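Local coordinates for protein beta-fructofuranosidase (Arthrobacter, PDB 3WPU) that is a beta-fructofuranosidase of the levansucrase/invertase family, whose members fold as a five-bladed beta-propeller, at residues S267-E272 and S329-T334; A114-F119 and I175-T180; Q413-F418 and I438-D443; G390-N395 and T465-D470. All coordinates share one frame; numbering follows the deposited sequence.

Contact 1. Residues S267-E272 and S329-T334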
loop_
_atom_site.group_PDB
_atom_site.type_symbol
_atom_site.label_atom_id
_atom_site.label_comp_id
_atom_site.label_asym_id
_atom_site.label_seq_id
_atom_site.Cartn_x
_atom_site.Cartn_y
_atom_site.Cartn_z
ATOM N N SER A 267 2.657 -4.464 -17.791
ATOM C CA SER A 267 3.546 -5.136 -18.722
ATOM C C SER A 267 3.696 -4.275 -19.978
ATOM O O SER A 267 2.752 -3.670 -20.466
ATOM C CB SER A 267 2.986 -6.510 -19.068
ATOM O OG SER A 267 2.910 -7.321 -17.916
ATOM N N ALA A 268 4.909 -4.242 -20.502
ATOM C CA ALA A 268 5.289 -3.320 -21.577
ATOM C C ALA A 268 4.943 -3.876 -22.963
ATOM O O ALA A 268 5.809 -4.293 -23.756
ATOM C CB ALA A 268 6.785 -3.003 -21.459
ATOM N N MET A 269 3.658 -3.890 -23.251
ATOM C CA MET A 269 3.148 -4.292 -24.557
ATOM C C MET A 269 2.286 -3.166 -25.067
ATOM O O MET A 269 1.622 -2.488 -24.288
ATOM C CB MET A 269 2.320 -5.572 -24.449
ATOM C CG MET A 269 3.182 -6.809 -24.236
ATOM S SD MET A 269 2.273 -8.364 -24.095
ATOM C CE MET A 269 1.619 -8.321 -22.445
ATOM N N GLN A 270 2.295 -2.954 -26.375
ATOM C CA GLN A 270 1.373 -2.026 -26.981
ATOM C C GLN A 270 -0.028 -2.526 -26.695
ATOM O O GLN A 270 -0.300 -3.719 -26.849
ATOM C CB GLN A 270 1.625 -1.981 -28.495
ATOM C CG GLN A 270 0.768 -0.980 -29.239
ATOM C CD GLN A 270 1.112 0.464 -28.920
ATOM O OE1 GLN A 270 0.233 1.308 -28.752
ATOM N NE2 GLN A 270 2.382 0.751 -28.825
ATOM N N ARG A 271 -0.930 -1.634 -26.281
ATOM C CA ARG A 271 -2.238 -2.043 -25.796
ATOM C C ARG A 271 -2.977 -2.936 -26.788
ATOM O O ARG A 271 -3.536 -3.971 -26.429
ATOM C CB ARG A 271 -3.087 -0.814 -25.488
ATOM C CG ARG A 271 -4.501 -1.135 -25.070
ATOM C CD ARG A 271 -5.207 0.145 -24.671
ATOM N NE ARG A 271 -6.529 -0.099 -24.105
ATOM C CZ ARG A 271 -6.771 -0.536 -22.864
ATOM N NH1 ARG A 271 -5.775 -0.824 -22.016
ATOM N NH2 ARG A 271 -8.029 -0.691 -22.465
ATOM N N GLU A 272 -2.949 -2.510 -28.050
ATOM C CA GLU A 272 -3.695 -3.154 -29.103
ATOM C C GLU A 272 -3.132 -4.488 -29.572
ATOM O O GLU A 272 -3.857 -5.267 -30.203
ATOM C CB GLU A 272 -3.790 -2.205 -30.303
ATOM C CG GLU A 272 -4.487 -0.874 -29.997
ATOM C CD GLU A 272 -3.618 0.182 -29.319
ATOM O OE1 GLU A 272 -4.177 1.202 -28.876
ATOM O OE2 GLU A 272 -2.387 0.027 -29.217
ATOM N N SER A 329 3.802 -10.500 -12.830
ATOM C CA SER A 329 2.873 -10.059 -13.884
ATOM C C SER A 329 1.560 -10.753 -13.694
ATOM O O SER A 329 1.511 -11.903 -13.246
ATOM C CB SER A 329 3.398 -10.354 -15.289
ATOM O OG SER A 329 3.665 -11.745 -15.491
ATOM N N ALA A 330 0.491 -10.031 -14.050
ATOM C CA ALA A 330 -0.870 -10.502 -14.005
ATOM C C ALA A 330 -1.550 -10.376 -15.386
ATOM O O ALA A 330 -2.713 -9.925 -15.507
ATOM C CB ALA A 330 -1.635 -9.713 -12.953
ATOM N N ASN A 331 -0.816 -10.764 -16.421
ATOM C CA ASN A 331 -1.298 -10.663 -17.802
ATOM C C ASN A 331 -2.516 -11.537 -18.008
ATOM O O ASN A 331 -2.534 -12.713 -17.630
ATOM C CB ASN A 331 -0.211 -11.014 -18.818
ATOM C CG ASN A 331 0.971 -10.062 -18.757
ATOM O OD1 ASN A 331 0.910 -9.000 -18.160
ATOM N ND2 ASN A 331 2.078 -10.478 -19.347
ATOM N N CYS A 332 -3.560 -10.907 -18.533
ATOM C CA CYS A 332 -4.893 -11.487 -18.650
ATOM C C CYS A 332 -5.530 -11.895 -17.307
ATOM O O CYS A 332 -6.376 -12.790 -17.259
ATOM C CB CYS A 332 -4.871 -12.661 -19.648
ATOM S SG CYS A 332 -4.504 -12.086 -21.327
ATOM N N VAL A 333 -5.099 -11.253 -16.213
ATOM C CA VAL A 333 -5.697 -11.517 -14.891
ATOM C C VAL A 333 -6.240 -10.224 -14.300
ATOM O O VAL A 333 -7.432 -10.130 -14.021
ATOM C CB VAL A 333 -4.681 -12.205 -13.959
ATOM C CG1 VAL A 333 -5.180 -12.242 -12.518
ATOM C CG2 VAL A 333 -4.450 -13.623 -14.459
ATOM N N THR A 334 -5.399 -9.197 -14.191
ATOM C CA THR A 334 -5.863 -7.886 -13.715
ATOM C C THR A 334 -5.056 -6.730 -14.336
ATOM O O THR A 334 -3.839 -6.847 -14.587
ATOM C CB THR A 334 -5.842 -7.744 -12.164
ATOM O OG1 THR A 334 -6.342 -6.452 -11.806
ATOM C CG2 THR A 334 -4.420 -7.887 -11.584
#
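Asn331 reaches across to Ser267 and Met269, and its side chain carries most of this small contact. From CB the chain leaves with CG anti to the carbonyl carbon and beside the backbone N (chi1 -63°), which turns the amide toward the loop 267-272. Asn331 CG itself comes to 3.5 Å from Ser267 OG. Next comes Asn331 OD1, which accepts a short hydrogen bond from Ser267 OG at 2.6 Å. The hydroxyl lies in the carbonyl plane and on a lone pair, with a C=O...donor angle of 124°. The other branch meets a methyl group instead: Met269 CE stops 3.8 Å from Asn331 ND2. Met269 arrives from the opposite direction, extended at chi2 and then bent at chi3 (-77°), and this bend sets the course of its last atom. On the strand side, Ser329 CB backs the serine hydroxyl at 4.0 Å from Ser267 OG. In the sheet, strand 305-313 runs between strands 260-266 and 321-331, and the contact spans its end: Ser267 and Ala330 make backbone hydrogen bonds to Ile305 and Gly306, and both Met269 and Asn331 rest on Ile305. Just beyond, Cys332 is joined by a disulfide to Cys276, which lies just before helix 278-281.

Contact 2. Residues A114-F119 and I175-T180; sequences AKIGYF and IKLFFT
This is a buried apolar contact between Ile116 and the pair Leu177 and Phe179, made by strands of two neighbouring four-stranded antiparallel units, consistent with adjacent blades of the propeller. Strand 115-122 belongs to the unit that starts with 72-81, and 174-184 to the one that starts with 159-169; strands 72-81 and 159-169 run parallel, side by side, where the units join. The backbones stay well apart, with Ile116 CA and Phe179 CA 8.9 Å from each other, and side chains fill the distance. Ile116 does its touching with one atom. Its CG1 branch stands beside the backbone N and runs on nearly extended (chi2 169°), carrying CD1 out to the far strand. There Ile116 CD1 packs 3.6 Å from Phe179 CB and reaches the root of the ring, 4.0 Å from CG of Phe179. The two side chains cross obliquely. A looser touch joins Ile116 CD1 to Leu177 CD2 at 4.4 Å. Trp78 of strand 72-81 packs against both Ile116 and Leu177, and the ring of Phe143 meets that of Phe179, so the group belongs to a larger apolar cluster. Only carbons touch, which implies a contact held by fit and exclusion of water, without the directionality of polar bonds.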
loop_
_atom_site.group_PDB
_atom_site.type_symbol
_atom_site.label_atom_id
_atom_site.label_comp_id
_atom_site.label_asym_id
_atom_site.label_seq_id
_atom_site.Cartn_x
_atom_site.Cartn_y
_atom_site.Cartn_z
ATOM N N ALA A 114 -5.385 15.494 -5.963
ATOM C CA ALA A 114 -4.787 14.845 -4.802
ATOM C C ALA A 114 -3.484 15.513 -4.418
ATOM O O ALA A 114 -2.700 15.907 -5.286
ATOM C CB ALA A 114 -4.510 13.387 -5.104
ATOM N N LYS A 115 -3.278 15.606 -3.109
ATOM C CA LYS A 115 -2.037 16.125 -2.531
ATOM C C LYS A 115 -1.629 15.284 -1.323
ATOM O O LYS A 115 -2.431 14.557 -0.769
ATOM C CB LYS A 115 -2.235 17.579 -2.115
ATOM C CG LYS A 115 -2.663 18.478 -3.256
ATOM C CD LYS A 115 -2.954 19.878 -2.744
ATOM C CE LYS A 115 -3.555 20.716 -3.844
ATOM N NZ LYS A 115 -3.730 22.092 -3.343
ATOM N N ILE A 116 -0.351 15.322 -0.967
ATOM C CA ILE A 116 0.105 14.665 0.236
ATOM C C ILE A 116 0.030 15.605 1.426
ATOM O O ILE A 116 0.574 16.718 1.408
ATOM C CB ILE A 116 1.536 14.096 0.086
ATOM C CG1 ILE A 116 1.504 12.992 -0.967
ATOM C CG2 ILE A 116 2.041 13.616 1.434
ATOM C CD1 ILE A 116 2.873 12.505 -1.410
ATOM N N GLY A 117 -0.638 15.117 2.474
ATOM C CA GLY A 117 -0.725 15.791 3.756
ATOM C C GLY A 117 -0.123 14.914 4.837
ATOM O O GLY A 117 0.354 13.812 4.558
ATOM N N TYR A 118 -0.107 15.394 6.073
ATOM C CA TYR A 118 0.378 14.577 7.176
ATOM C C TYR A 118 -0.442 14.749 8.429
ATOM O O TYR A 118 -1.130 15.755 8.599
ATOM C CB TYR A 118 1.862 14.830 7.443
ATOM C CG TYR A 118 2.198 16.196 8.031
ATOM C CD1 TYR A 118 2.493 16.324 9.384
ATOM C CD2 TYR A 118 2.255 17.335 7.243
ATOM C CE1 TYR A 118 2.809 17.545 9.938
ATOM C CE2 TYR A 118 2.574 18.579 7.802
ATOM C CZ TYR A 118 2.871 18.652 9.153
ATOM O OH TYR A 118 3.209 19.841 9.775
ATOM N N PHE A 119 -0.406 13.727 9.282
ATOM C CA PHE A 119 -1.090 13.754 10.572
ATOM C C PHE A 119 -0.073 13.356 11.627
ATOM O O PHE A 119 0.932 12.702 11.317
ATOM C CB PHE A 119 -2.261 12.771 10.620
ATOM C CG PHE A 119 -3.430 13.087 9.706
ATOM C CD1 PHE A 119 -4.553 13.719 10.217
ATOM C CD2 PHE A 119 -3.436 12.696 8.379
ATOM C CE1 PHE A 119 -5.657 13.970 9.411
ATOM C CE2 PHE A 119 -4.536 12.939 7.564
ATOM C CZ PHE A 119 -5.640 13.600 8.087
ATOM N N ILE A 175 13.432 13.038 6.604
ATOM C CA ILE A 175 12.497 12.166 5.938
ATOM C C ILE A 175 12.744 12.198 4.433
ATOM O O ILE A 175 12.742 13.280 3.816
ATOM C CB ILE A 175 11.055 12.616 6.223
ATOM C CG1 ILE A 175 10.740 12.515 7.737
ATOM C CG2 ILE A 175 10.075 11.787 5.406
ATOM C CD1 ILE A 175 9.392 13.099 8.111
ATOM N N LYS A 176 12.936 11.019 3.840
ATOM C CA LYS A 176 12.929 10.881 2.392
ATOM C C LYS A 176 11.538 10.412 1.978
ATOM O O LYS A 176 11.152 9.250 2.222
ATOM C CB LYS A 176 13.980 9.897 1.917
ATOM C CG LYS A 176 15.406 10.337 2.116
ATOM C CD LYS A 176 16.325 9.265 1.557
ATOM C CE LYS A 176 17.796 9.639 1.564
ATOM N NZ LYS A 176 18.321 9.417 2.922
ATOM N N LEU A 177 10.773 11.329 1.410
ATOM C CA LEU A 177 9.437 11.048 0.949
ATOM C C LEU A 177 9.463 10.583 -0.524
ATOM O O LEU A 177 9.778 11.340 -1.438
ATOM C CB LEU A 177 8.567 12.276 1.144
ATOM C CG LEU A 177 7.107 12.193 0.686
ATOM C CD1 LEU A 177 6.387 11.039 1.360
ATOM C CD2 LEU A 177 6.410 13.512 0.957
ATOM N N PHE A 178 9.226 9.297 -0.725
ATOM C CA PHE A 178 9.092 8.724 -2.068
ATOM C C PHE A 178 7.627 8.807 -2.451
ATOM O O PHE A 178 6.790 8.344 -1.718
ATOM C CB PHE A 178 9.576 7.290 -2.095
ATOM C CG PHE A 178 11.054 7.163 -1.839
ATOM C CD1 PHE A 178 11.970 7.276 -2.867
ATOM C CD2 PHE A 178 11.516 7.028 -0.538
ATOM C CE1 PHE A 178 13.338 7.188 -2.629
ATOM C CE2 PHE A 178 12.883 6.942 -0.291
ATOM C CZ PHE A 178 13.786 7.035 -1.341
ATOM N N PHE A 179 7.328 9.374 -3.598
ATOM C CA PHE A 179 5.939 9.522 -4.002
ATOM C C PHE A 179 5.774 9.486 -5.510
ATOM O O PHE A 179 6.728 9.356 -6.251
ATOM C CB PHE A 179 5.342 10.790 -3.378
ATOM C CG PHE A 179 5.879 12.082 -3.957
ATOM C CD1 PHE A 179 5.103 12.859 -4.813
ATOM C CD2 PHE A 179 7.175 12.512 -3.650
ATOM C CE1 PHE A 179 5.599 14.051 -5.347
ATOM C CE2 PHE A 179 7.670 13.694 -4.185
ATOM C CZ PHE A 179 6.879 14.452 -5.030
ATOM N N THR A 180 4.530 9.545 -5.950
ATOM C CA THR A 180 4.214 9.554 -7.355
ATOM C C THR A 180 3.801 10.961 -7.728
ATOM O O THR A 180 2.786 11.477 -7.241
ATOM C CB THR A 180 3.113 8.549 -7.719
ATOM O OG1 THR A 180 3.353 7.271 -7.097
ATOM C CG2 THR A 180 2.997 8.384 -9.244
#

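Contact 3. Residues Q413-F418 and I438-D443; sequences QHPGHF and IGTHDD
Pro415 and Gly439 meet backbone to backbone, and one conventional hydrogen bond crosses there: Gly439 N donates to Pro415 O at 2.9 Å. The bond is nearly straight, 169° at the hydrogen, with the donor tilted slightly from the carbonyl plane. Weaker C-H...O contacts flank it. Ile438 CA approaches the same Pro415 O at 3.5 Å, and in return Pro415 CA lies beside Gly439 O in a second, more bent C-H...O contact. A water lies 2.8 Å from Gln413 O and also near Gly439 O, though this second bond is weak. Pro415 CB lies against the Gly439 peptide, 3.6 Å from Gly439 O. The apolar touch is that of Thr440 CG2, 4.1 Å from Pro415 CB.

Side-chain bonds within each segment hold its shape. His414 ND1 accepts from Gly416 N at 2.9 Å, with the N-H almost in the ring plane, while the Gln413 amide oxygen takes His414 N from above its carbonyl plane. On the other segment, Thr440 OG1 donates to Asp442 OD1 at 3.2 Å.

Each segment contains a type I beta turn. One runs from His414 to His417; the other, Thr440 to Asp443, is closed by backbone bonds in both directions, as is typical of a tight two-residue beta-hairpin, here linking strands 437-438 and 443-446 just after the chain corner at Gly439.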
loop_
_atom_site.group_PDB
_atom_site.type_symbol
_atom_site.label_atom_id
_atom_site.label_comp_id
_atom_site.label_asym_id
_atom_site.label_seq_id
_atom_site.Cartn_x
_atom_site.Cartn_y
_atom_site.Cartn_z
ATOM N N GLN A 413 -25.653 -6.949 -3.397
ATOM C CA GLN A 413 -24.242 -7.099 -2.998
ATOM C C GLN A 413 -24.073 -6.836 -1.498
ATOM O O GLN A 413 -24.904 -6.152 -0.869
ATOM C CB GLN A 413 -23.380 -6.178 -3.857
ATOM C CG GLN A 413 -21.885 -6.460 -3.769
ATOM C CD GLN A 413 -21.592 -7.944 -3.826
ATOM O OE1 GLN A 413 -21.288 -8.569 -2.804
ATOM N NE2 GLN A 413 -21.738 -8.526 -5.006
ATOM N N HIS A 414 -23.015 -7.379 -0.897
ATOM C CA HIS A 414 -22.725 -7.165 0.516
ATOM C C HIS A 414 -22.419 -5.672 0.709
ATOM O O HIS A 414 -21.684 -5.086 -0.077
ATOM C CB HIS A 414 -21.532 -8.028 0.978
ATOM C CG HIS A 414 -21.352 -8.055 2.467
ATOM N ND1 HIS A 414 -20.964 -6.951 3.193
ATOM C CD2 HIS A 414 -21.544 -9.040 3.376
ATOM C CE1 HIS A 414 -20.907 -7.254 4.475
ATOM N NE2 HIS A 414 -21.244 -8.522 4.613
ATOM N N PRO A 415 -23.003 -5.033 1.745
ATOM C CA PRO A 415 -22.788 -3.576 1.920
ATOM C C PRO A 415 -21.381 -3.142 2.359
ATOM O O PRO A 415 -21.082 -1.959 2.419
ATOM C CB PRO A 415 -23.832 -3.187 2.978
ATOM C CG PRO A 415 -24.173 -4.454 3.678
ATOM C CD PRO A 415 -24.050 -5.549 2.653
ATOM N N GLY A 416 -20.525 -4.115 2.591
ATOM C CA GLY A 416 -19.094 -3.892 2.877
ATOM C C GLY A 416 -18.184 -4.169 1.704
ATOM O O GLY A 416 -16.957 -4.184 1.865
ATOM N N HIS A 417 -18.740 -4.398 0.521
ATOM C CA HIS A 417 -17.970 -4.731 -0.688
ATOM C C HIS A 417 -16.868 -3.715 -0.978
ATOM O O HIS A 417 -15.807 -4.099 -1.471
ATOM C CB HIS A 417 -18.928 -4.782 -1.877
ATOM C CG HIS A 417 -18.394 -5.431 -3.109
ATOM N ND1 HIS A 417 -17.769 -4.722 -4.110
ATOM C CD2 HIS A 417 -18.514 -6.699 -3.562
ATOM C CE1 HIS A 417 -17.486 -5.540 -5.113
ATOM N NE2 HIS A 417 -17.930 -6.744 -4.802
ATOM N N PHE A 418 -17.095 -2.452 -0.651
ATOM C CA PHE A 418 -16.117 -1.387 -0.863
ATOM C C PHE A 418 -15.669 -0.728 0.442
ATOM O O PHE A 418 -15.243 0.431 0.448
ATOM C CB PHE A 418 -16.692 -0.332 -1.800
ATOM C CG PHE A 418 -17.129 -0.872 -3.139
ATOM C CD1 PHE A 418 -16.184 -1.336 -4.056
ATOM C CD2 PHE A 418 -18.470 -0.898 -3.500
ATOM C CE1 PHE A 418 -16.567 -1.807 -5.303
ATOM C CE2 PHE A 418 -18.853 -1.376 -4.752
ATOM C CZ PHE A 418 -17.906 -1.849 -5.641
ATOM N N ILE A 438 -19.588 2.357 2.417
ATOM C CA ILE A 438 -20.269 1.340 3.208
ATOM C C ILE A 438 -21.751 1.602 3.052
ATOM O O ILE A 438 -22.177 2.736 3.205
ATOM C CB ILE A 438 -19.903 1.375 4.703
ATOM C CG1 ILE A 438 -18.400 1.102 4.871
ATOM C CG2 ILE A 438 -20.707 0.340 5.470
ATOM C CD1 ILE A 438 -17.891 1.244 6.293
ATOM N N GLY A 439 -22.487 0.561 2.701
ATOM C CA GLY A 439 -23.951 0.675 2.620
ATOM C C GLY A 439 -24.557 0.009 1.414
ATOM O O GLY A 439 -23.872 -0.536 0.555
ATOM N N THR A 440 -25.889 0.062 1.362
ATOM C CA THR A 440 -26.644 -0.572 0.306
ATOM C C THR A 440 -26.990 0.475 -0.744
ATOM O O THR A 440 -26.688 1.663 -0.567
ATOM C CB THR A 440 -27.931 -1.202 0.880
ATOM O OG1 THR A 440 -28.595 -0.236 1.695
ATOM C CG2 THR A 440 -27.605 -2.391 1.736
ATOM N N HIS A 441 -27.625 0.035 -1.831
ATOM C CA HIS A 441 -27.899 0.877 -2.997
ATOM C C HIS A 441 -28.659 2.174 -2.651
ATOM O O HIS A 441 -28.405 3.217 -3.250
ATOM C CB HIS A 441 -28.684 0.072 -4.038
ATOM C CG HIS A 441 -30.065 -0.287 -3.593
ATOM N ND1 HIS A 441 -31.182 0.393 -4.025
ATOM C CD2 HIS A 441 -30.505 -1.219 -2.715
ATOM C CE1 HIS A 441 -32.255 -0.119 -3.449
ATOM N NE2 HIS A 441 -31.872 -1.094 -2.645
ATOM N N ASP A 442 -29.564 2.101 -1.685
ATOM C CA ASP A 442 -30.382 3.255 -1.273
ATOM C C ASP A 442 -29.938 3.887 0.056
ATOM O O ASP A 442 -30.612 4.765 0.597
ATOM C CB ASP A 442 -31.854 2.838 -1.173
ATOM C CG ASP A 442 -32.075 1.691 -0.203
ATOM O OD1 ASP A 442 -31.087 1.045 0.238
ATOM O OD2 ASP A 442 -33.256 1.416 0.111
ATOM N N ASP A 443 -28.794 3.464 0.584
ATOM C CA ASP A 443 -28.398 3.857 1.926
ATOM C C ASP A 443 -26.909 3.593 2.109
ATOM O O ASP A 443 -26.512 2.679 2.846
ATOM C CB ASP A 443 -29.195 3.083 2.971
ATOM C CG ASP A 443 -28.780 3.411 4.392
ATOM O OD1 ASP A 443 -28.409 4.561 4.674
ATOM O OD2 ASP A 443 -28.813 2.492 5.234
HETATM O O HOH W 1 -25.036 -3.339 -0.828
#

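Contact 4. Residues G390-N395 and T465-D470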
loop_
_atom_site.group_PDB
_atom_site.type_symbol
_atom_site.label_atom_id
_atom_site.label_comp_id
_atom_site.label_asym_id
_atom_site.label_seq_id
_atom_site.Cartn_x
_atom_site.Cartn_y
_atom_site.Cartn_z
ATOM N N GLY A 390 -4.166 -16.298 -4.310
ATOM C CA GLY A 390 -3.618 -14.980 -4.092
ATOM C C GLY A 390 -4.372 -14.172 -3.056
ATOM O O GLY A 390 -3.861 -13.165 -2.558
ATOM N N LEU A 391 -5.602 -14.553 -2.725
ATOM C CA LEU A 391 -6.361 -13.725 -1.806
ATOM C C LEU A 391 -5.864 -13.858 -0.374
ATOM O O LEU A 391 -5.821 -14.964 0.149
ATOM C CB LEU A 391 -7.829 -14.092 -1.835
ATOM C CG LEU A 391 -8.799 -13.262 -0.990
ATOM C CD1 LEU A 391 -8.715 -11.797 -1.355
ATOM C CD2 LEU A 391 -10.185 -13.824 -1.169
ATOM N N ALA A 392 -5.568 -12.720 0.250
ATOM C CA ALA A 392 -5.224 -12.647 1.668
ATOM C C ALA A 392 -6.305 -11.928 2.498
ATOM O O ALA A 392 -6.654 -12.381 3.592
ATOM C CB ALA A 392 -3.894 -11.980 1.858
ATOM N N LEU A 393 -6.836 -10.823 2.002
ATOM C CA LEU A 393 -7.797 -10.067 2.802
ATOM C C LEU A 393 -8.795 -9.334 1.907
ATOM O O LEU A 393 -8.554 -8.192 1.494
ATOM C CB LEU A 393 -7.080 -9.075 3.729
ATOM C CG LEU A 393 -7.932 -8.393 4.809
ATOM C CD1 LEU A 393 -8.232 -9.381 5.904
ATOM C CD2 LEU A 393 -7.224 -7.181 5.398
ATOM N N GLY A 394 -9.904 -9.997 1.623
ATOM C CA GLY A 394 -10.949 -9.470 0.768
ATOM C C GLY A 394 -12.052 -8.776 1.536
ATOM O O GLY A 394 -12.405 -9.167 2.659
ATOM N N ASN A 395 -12.573 -7.712 0.959
ATOM C CA ASN A 395 -13.786 -7.144 1.533
ATOM C C ASN A 395 -14.888 -8.202 1.492
ATOM O O ASN A 395 -14.882 -9.103 0.640
ATOM C CB ASN A 395 -14.193 -5.901 0.795
ATOM C CG ASN A 395 -13.240 -4.742 1.024
ATOM O OD1 ASN A 395 -12.440 -4.733 1.968
ATOM N ND2 ASN A 395 -13.323 -3.748 0.162
ATOM N N THR A 465 2.285 -20.424 3.104
ATOM C CA THR A 465 1.386 -20.035 2.022
ATOM C C THR A 465 -0.008 -19.689 2.515
ATOM O O THR A 465 -0.840 -19.332 1.700
ATOM C CB THR A 465 1.247 -21.122 0.927
ATOM O OG1 THR A 465 0.441 -22.215 1.392
ATOM C CG2 THR A 465 2.622 -21.636 0.483
ATOM N N LYS A 466 -0.268 -19.855 3.816
ATOM C CA LYS A 466 -1.606 -19.662 4.387
ATOM C C LYS A 466 -1.644 -18.407 5.266
ATOM O O LYS A 466 -0.707 -18.132 6.020
ATOM C CB LYS A 466 -1.969 -20.891 5.219
ATOM C CG LYS A 466 -3.417 -20.973 5.661
ATOM C CD LYS A 466 -3.757 -22.411 6.074
ATOM C CE LYS A 466 -5.004 -22.465 6.933
ATOM N NZ LYS A 466 -6.214 -22.150 6.129
ATOM N N THR A 467 -2.764 -17.684 5.223
ATOM C CA THR A 467 -3.014 -16.593 6.135
ATOM C C THR A 467 -4.421 -16.753 6.700
ATOM O O THR A 467 -5.244 -17.466 6.120
ATOM C CB THR A 467 -2.932 -15.202 5.443
ATOM O OG1 THR A 467 -4.019 -15.036 4.509
ATOM C CG2 THR A 467 -1.641 -15.029 4.724
ATOM N N ALA A 468 -4.683 -16.089 7.824
ATOM C CA ALA A 468 -5.994 -16.141 8.464
ATOM C C ALA A 468 -6.236 -14.881 9.242
ATOM O O ALA A 468 -5.411 -14.455 10.055
ATOM C CB ALA A 468 -6.112 -17.341 9.397
ATOM N N VAL A 469 -7.427 -14.331 9.084
ATOM C CA VAL A 469 -7.822 -13.186 9.864
ATOM C C VAL A 469 -7.967 -13.573 11.327
ATOM O O VAL A 469 -8.505 -14.643 11.646
ATOM C CB VAL A 469 -9.154 -12.659 9.338
ATOM C CG1 VAL A 469 -9.786 -11.650 10.299
ATOM C CG2 VAL A 469 -8.928 -12.004 7.968
ATOM N N ASP A 470 -7.466 -12.712 12.206
ATOM C CA ASP A 470 -7.584 -12.920 13.649
ATOM C C ASP A 470 -8.849 -12.220 14.146
ATOM O O ASP A 470 -8.844 -11.031 14.414
ATOM C CB ASP A 470 -6.345 -12.427 14.387
ATOM C CG ASP A 470 -6.427 -12.679 15.882
ATOM O OD1 ASP A 470 -7.437 -13.288 16.330
ATOM O OD2 ASP A 470 -5.500 -12.259 16.601
HETATM O O HOH W 2 -6.107 -13.926 5.784
#
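Ala392 and Leu393 form a classic beta bulge opposite Val370, and the bulged strand meets Thr467 and Val469 on an outermost strand of a different antiparallel sheet. The contact therefore packs one sheet against another, consistent with adjacent blades of a beta-propeller. Its apolar half is the meeting of Leu393 CD1 with Val469 CG2 at 3.4 Å, tighter than usual for two methyl carbons. The side chains cross at about a right angle, and one methyl of each does the touching. Leu393 gets there because its CG swings anti to the backbone N (chi1 -169°), carrying the end of the side chain closer to the other strand than its first bond alone would suggest.

The polar half is bridged by water. A single water donates to Ala392 O at 2.7 Å and, through its other hydrogen, to Thr467 OG1, again at 2.7 Å. The two oxygens themselves, Ala392 O and Thr467 OG1, remain 3.9 Å apart, and the methyl of Ala392 packs beside the hydroxyl, its CB being 4.0 Å from Thr467 OG1. That hydroxyl has another partner in Asn386 OD1, so the water joins a side chain already held in place to the carbonyl of the bulge.

Around the contact, Met456 of strand 454-458 lies against both Ala392 and Thr467, and Val454 against Leu393. Val370 of strand 369-375 supports Leu393 from its own sheet, while Leu385 of helix 385-388 packs on Thr467.

Contacts 2 and 4 are buried, whereas contacts 1 and 3 are partly buried and involve loops and turns. Contact 2 is wholly apolar, contact 4 combines methyl packing with a water bridge, contact 1 depends on a side-chain hydrogen bond, and contact 3 on a backbone one. Contacts 2 and 4 lie on opposite sides of the chain's centre, about 28 Å between their centres. Contacts 3 and 4 are the pair that touch: His417 O and Asn395 ND2 are 3.0 Å apart, probably hydrogen-bonded, and residues 413-443 fall between the two segments of contact 4 along the chain. Contact 1 sits at the margin of a separate sheet, where a loop meets the end of strand 321-331.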